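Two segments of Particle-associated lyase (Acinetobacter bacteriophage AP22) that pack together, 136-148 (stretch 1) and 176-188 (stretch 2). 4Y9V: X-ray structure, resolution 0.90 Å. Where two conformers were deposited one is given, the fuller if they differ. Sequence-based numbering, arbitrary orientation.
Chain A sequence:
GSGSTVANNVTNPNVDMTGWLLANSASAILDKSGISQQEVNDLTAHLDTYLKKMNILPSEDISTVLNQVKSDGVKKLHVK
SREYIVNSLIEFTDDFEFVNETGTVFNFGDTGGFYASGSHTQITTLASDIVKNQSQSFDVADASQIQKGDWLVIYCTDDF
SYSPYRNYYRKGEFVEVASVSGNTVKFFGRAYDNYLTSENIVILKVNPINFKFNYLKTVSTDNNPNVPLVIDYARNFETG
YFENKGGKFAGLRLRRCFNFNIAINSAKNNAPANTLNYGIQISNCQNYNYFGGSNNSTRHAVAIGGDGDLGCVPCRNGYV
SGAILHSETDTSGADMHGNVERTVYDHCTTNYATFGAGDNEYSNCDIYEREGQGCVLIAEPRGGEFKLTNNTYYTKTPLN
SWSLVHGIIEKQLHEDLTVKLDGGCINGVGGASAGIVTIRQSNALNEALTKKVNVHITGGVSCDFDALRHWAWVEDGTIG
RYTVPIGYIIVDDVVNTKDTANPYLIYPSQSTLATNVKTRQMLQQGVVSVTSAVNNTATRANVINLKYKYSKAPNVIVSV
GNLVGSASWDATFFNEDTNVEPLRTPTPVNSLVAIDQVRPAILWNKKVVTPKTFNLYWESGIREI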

# COMPACT_ATOMS: atom_id res chain seq x y z
N GLN A 136 8.97 18.75 -20.62
CA GLN A 136 9.88 18.98 -19.50
C GLN A 136 10.61 20.32 -19.67
O GLN A 136 11.61 20.56 -18.98
CB GLN A 136 10.86 17.85 -19.28
CG GLN A 136 11.84 17.63 -20.43
CD GLN A 136 12.70 16.40 -20.21
OE1 GLN A 136 13.53 16.37 -19.30
NE2 GLN A 136 12.48 15.36 -20.96
N SER A 137 10.12 21.17 -20.55
CA SER A 137 10.71 22.48 -20.76
C SER A 137 9.63 23.38 -21.35
O SER A 137 8.63 22.94 -21.89
CB SER A 137 11.91 22.46 -21.70
OG SER A 137 11.48 21.95 -22.99
N PHE A 138 9.93 24.70 -21.28
CA PHE A 138 9.06 25.69 -21.91
C PHE A 138 9.94 26.93 -22.14
O PHE A 138 10.87 27.21 -21.39
CB PHE A 138 7.83 26.03 -21.08
CG PHE A 138 8.08 26.48 -19.67
CD1 PHE A 138 8.16 25.56 -18.64
CD2 PHE A 138 8.22 27.83 -19.34
CE1 PHE A 138 8.35 25.93 -17.34
CE2 PHE A 138 8.44 28.21 -18.03
CZ PHE A 138 8.52 27.27 -17.01
N ASP A 139 9.55 27.70 -23.15
CA ASP A 139 10.17 28.98 -23.38
C ASP A 139 9.35 30.05 -22.63
O ASP A 139 8.15 29.92 -22.43
CB ASP A 139 10.15 29.32 -24.88
CG ASP A 139 11.01 28.42 -25.70
OD1 ASP A 139 11.89 27.68 -25.14
OD2 ASP A 139 10.77 28.35 -26.94
N VAL A 140 10.06 31.12 -22.27
CA VAL A 140 9.46 32.28 -21.63
C VAL A 140 9.80 33.52 -22.46
O VAL A 140 10.73 33.54 -23.25
CB VAL A 140 9.92 32.46 -20.17
CG1 VAL A 140 9.42 31.29 -19.32
CG2 VAL A 140 11.43 32.60 -20.09
N ALA A 141 9.06 34.60 -22.18
CA ALA A 141 9.37 35.88 -22.80
C ALA A 141 10.67 36.49 -22.22
O ALA A 141 11.31 37.26 -22.96
CB ALA A 141 8.21 36.82 -22.67
N ASP A 142 11.02 36.19 -20.99
CA ASP A 142 12.18 36.80 -20.33
C ASP A 142 12.66 35.82 -19.25
O ASP A 142 11.96 35.61 -18.29
CB ASP A 142 11.83 38.13 -19.71
CG ASP A 142 12.97 38.79 -18.95
OD1 ASP A 142 14.13 38.36 -19.12
OD2 ASP A 142 12.67 39.78 -18.23
N ALA A 143 13.86 35.26 -19.44
CA ALA A 143 14.44 34.36 -18.46
C ALA A 143 15.54 35.03 -17.66
O ALA A 143 16.25 34.35 -16.91
CB ALA A 143 15.01 33.13 -19.17
N SER A 144 15.68 36.35 -17.72
CA SER A 144 16.78 37.03 -17.07
C SER A 144 16.75 36.94 -15.55
O SER A 144 17.79 37.14 -14.90
CB SER A 144 16.81 38.48 -17.49
OG SER A 144 15.71 39.24 -17.05
N GLN A 145 15.60 36.63 -14.96
CA GLN A 145 15.47 36.51 -13.51
C GLN A 145 15.34 35.07 -13.07
O GLN A 145 14.99 34.82 -11.90
CB GLN A 145 14.33 37.37 -13.01
CG GLN A 145 14.36 38.83 -13.55
CD GLN A 145 15.59 39.60 -13.22
OE1 GLN A 145 15.97 39.61 -12.01
NE2 GLN A 145 16.20 40.23 -14.22
N ILE A 146 15.66 34.11 -13.90
CA ILE A 146 15.50 32.68 -13.63
C ILE A 146 16.85 32.01 -13.50
O ILE A 146 17.71 32.17 -14.35
CB ILE A 146 14.64 31.99 -14.71
CG1 ILE A 146 13.32 32.67 -14.87
CG2 ILE A 146 14.46 30.50 -14.33
CD1 ILE A 146 12.45 32.11 -15.99
N GLN A 147 16.99 31.21 -12.45
CA GLN A 147 18.17 30.37 -12.39
C GLN A 147 17.79 28.98 -11.88
O GLN A 147 16.75 28.72 -11.31
CB GLN A 147 19.29 30.96 -11.55
CG GLN A 147 18.87 31.02 -10.10
CD GLN A 147 19.95 31.68 -9.22
OE1 GLN A 147 20.78 31.06 -8.56
NE2 GLN A 147 19.93 33.01 -9.17
N LYS A 148 18.72 28.10 -12.17
CA LYS A 148 18.62 26.74 -11.69
C LYS A 148 18.24 26.65 -10.23
O LYS A 148 18.79 27.35 -9.39
CB LYS A 148 20.04 26.22 -12.08
CG LYS A 148 20.05 24.77 -11.76
CD LYS A 148 21.50 24.23 -11.89
CE LYS A 148 21.96 24.32 -13.30
NZ LYS A 148 23.16 23.45 -13.49
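Stretch 2 (176-188) EVASVSGNTVKFF

Stretch 2 folds as a β-hairpin. Its first strand, already under way before Glu176, runs to Ser181; a type II' turn from Ser181 to Thr184 reverses the chain, with Gly182 at positive phi (59°), and a second strand begins at Thr184. Backbone hydrogen bonds between Ser181 and Thr184, in both directions at 2.9 Å (N of each to O of the other), close the hairpin. Ala178 N and Ser179 N both reach Lys186 O, at 2.8 and 3.2 Å, where Ala178 departs from extended geometry (phi/psi -91/-40). The second strand lies antiparallel to strand 137-139 of stretch 1; the axes approach to 4.6 Å, with a signed crossing angle of 160°.

The backbone pairing fixes the register. Phe138 and Val185 form the hydrogen-bonded pair, with Phe138 N to Val185 O at 2.9 Å and Val185 N to Phe138 O at 2.8 Å. The flanking pairs, Ser137 with Lys186 and Asp139 with Thr184, are non-hydrogen-bonded and bring their CA atoms to 4.0 and 4.3 Å. The ladder continues beyond them through Phe187 N to Gln136 O and Val140 N to Asn183 O, each 2.9 Å. Short CA-H...O contacts fill the gaps, including Ser137 CA to Val185 O at 3.1 Å and Asp139 CA to Asn183 O at 3.2 Å.

Side-chain polar contacts reinforce this alignment. On the sheet face that also carries Ser137 and Lys186, Thr184 OG1 donates a hydrogen bond to Asp139 OD1 at 2.7 Å, tying together a pair that lacks backbone hydrogen bonds. Past the strand, Asn183 OD1 accepts from Ala143 N at 3.1 Å, so the hairpin turn holds the loop of stretch 1 through both its backbone and its side chain.

The opposite face, bearing Phe138 and Val185, is apolar. Val185 CB lies over the Phe138 ring, 4.3 Å from its centroid, while Phe187 CD1 approaches the edge of that ring, 3.6 Å from Phe138 CE1. The two aromatic planes meet obliquely at 45°. Gln136 CA sits over a face of the Phe187 ring, 4.0 Å from the centroid.

The loop after the strand carries stretch 1 across to the first hairpin strand. Ala143 opens a type I turn that ends at Ile146, and both point toward stretch 2: Ala143 CB lies 3.9 Å from Val180 CG1, and Ile146 CG2 lies 3.8 Å from both Val177 CG2 and Val180 CG2. Ile146 CD1 also reaches Val185 CG2, at 3.9 Å, so this one side chain touches both strands of the hairpin.

Water bridges supplement the direct contacts. Water 1 donates to Gln136 OE1 and Phe187 O, both at 2.8 Å. Water 2 accepts from Asn183 ND2 and donates to Ala141 O, both at 2.9 Å, while water 3 donates to Asp142 OD1 at 3.0 Å and Asn183 OD1 at 2.9 Å. Altogether, the contact buries 947 Å², summed over both stretches.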

# COMPACT_ATOMS: atom_id res chain seq x y z
N GLU A 176 10.36 23.22 -10.44
CA GLU A 176 11.73 23.60 -10.08
C GLU A 176 12.59 23.57 -11.34
O GLU A 176 12.57 22.63 -12.12
CB GLU A 176 12.32 22.68 -9.02
CG GLU A 176 13.74 23.09 -8.65
CD GLU A 176 14.29 22.32 -7.48
OE1 GLU A 176 13.88 22.66 -6.37
OE2 GLU A 176 15.08 21.42 -7.69
N VAL A 177 13.35 24.66 -11.52
CA VAL A 177 14.17 24.82 -12.71
C VAL A 177 15.40 23.90 -12.66
O VAL A 177 16.17 23.92 -11.70
CB VAL A 177 14.60 26.28 -12.84
CG1 VAL A 177 15.53 26.47 -14.04
CG2 VAL A 177 13.38 27.16 -12.97
N ALA A 178 15.60 23.15 -13.74
CA ALA A 178 16.77 22.32 -13.96
C ALA A 178 17.87 23.05 -14.71
O ALA A 178 19.06 22.86 -14.44
CB ALA A 178 16.39 21.05 -14.68
N SER A 179 17.53 23.87 -15.72
CA SER A 179 18.53 24.61 -16.47
C SER A 179 17.81 25.72 -17.23
O SER A 179 16.62 25.64 -17.50
CB SER A 179 19.34 23.74 -17.39
OG SER A 179 18.52 23.21 -18.42
N VAL A 180 18.61 26.74 -17.59
CA VAL A 180 18.16 27.85 -18.42
C VAL A 180 19.15 27.99 -19.59
O VAL A 180 20.34 28.06 -19.33
CB VAL A 180 18.09 29.14 -17.64
CG1 VAL A 180 17.56 30.30 -18.50
CG2 VAL A 180 17.21 29.01 -16.42
N SER A 181 18.64 28.06 -20.80
CA SER A 181 19.45 28.27 -22.00
C SER A 181 18.71 29.31 -22.83
O SER A 181 17.66 29.02 -23.38
CB SER A 181 19.61 26.98 -22.78
OG SER A 181 20.43 27.18 -23.92
N GLY A 182 19.24 30.53 -22.87
CA GLY A 182 18.53 31.61 -23.51
C GLY A 182 17.18 31.80 -22.80
O GLY A 182 17.15 31.93 -21.57
N ASN A 183 16.10 31.76 -23.53
CA ASN A 183 14.76 31.86 -22.96
C ASN A 183 14.09 30.50 -22.79
O ASN A 183 12.88 30.46 -22.52
CB ASN A 183 13.87 32.78 -23.81
CG ASN A 183 14.17 34.28 -23.49
OD1 ASN A 183 14.61 34.71 -22.36
ND2 ASN A 183 13.83 35.14 -24.38
N THR A 184 14.85 29.42 -22.83
CA THR A 184 14.31 28.08 -22.63
C THR A 184 14.58 27.61 -21.21
O THR A 184 15.75 27.53 -20.77
CB THR A 184 14.90 27.10 -23.64
OG1 THR A 184 14.56 27.53 -24.98
CG2 THR A 184 14.33 25.70 -23.43
N VAL A 185 13.52 27.29 -20.50
CA VAL A 185 13.56 26.81 -19.12
C VAL A 185 13.29 25.31 -19.12
O VAL A 185 12.19 24.89 -19.50
CB VAL A 185 12.52 27.54 -18.29
CG1 VAL A 185 12.53 27.04 -16.84
CG2 VAL A 185 12.75 29.05 -18.34
N LYS A 186 14.28 24.50 -18.75
CA LYS A 186 14.04 23.07 -18.54
C LYS A 186 13.72 22.89 -17.07
O LYS A 186 14.42 23.49 -16.21
CB LYS A 186 15.28 22.27 -18.95
CG LYS A 186 15.06 20.77 -18.97
CD LYS A 186 16.23 20.00 -19.53
CE LYS A 186 15.93 18.52 -19.70
NZ LYS A 186 17.05 17.75 -20.25
N PHE A 187 12.69 22.12 -16.76
CA PHE A 187 12.27 21.91 -15.37
C PHE A 187 12.29 20.42 -15.07
O PHE A 187 12.24 19.58 -15.96
CB PHE A 187 10.91 22.56 -15.08
CG PHE A 187 9.74 21.99 -15.86
CD1 PHE A 187 9.38 22.48 -17.09
CD2 PHE A 187 9.00 20.94 -15.32
CE1 PHE A 187 8.29 21.95 -17.78
CE2 PHE A 187 7.93 20.42 -15.98
CZ PHE A 187 7.58 20.92 -17.22
N PHE A 188 12.34 20.09 -13.78
CA PHE A 188 12.33 18.72 -13.35
C PHE A 188 10.92 18.13 -13.43
O PHE A 188 9.93 18.75 -13.01
CB PHE A 188 12.86 18.61 -11.92
CG PHE A 188 14.36 18.79 -11.86
CD1 PHE A 188 15.21 17.80 -12.28
CD2 PHE A 188 14.92 19.97 -11.35
CE1 PHE A 188 16.59 17.95 -12.21
CE2 PHE A 188 16.28 20.13 -11.28
CZ PHE A 188 17.13 19.10 -11.69
O HOH W 1 13.99 17.65 -16.88
O HOH W 2 14.05 37.95 -23.60
O HOH W 3 15.91 36.97 -21.12
O HOH W 4 20.90 21.28 -13.11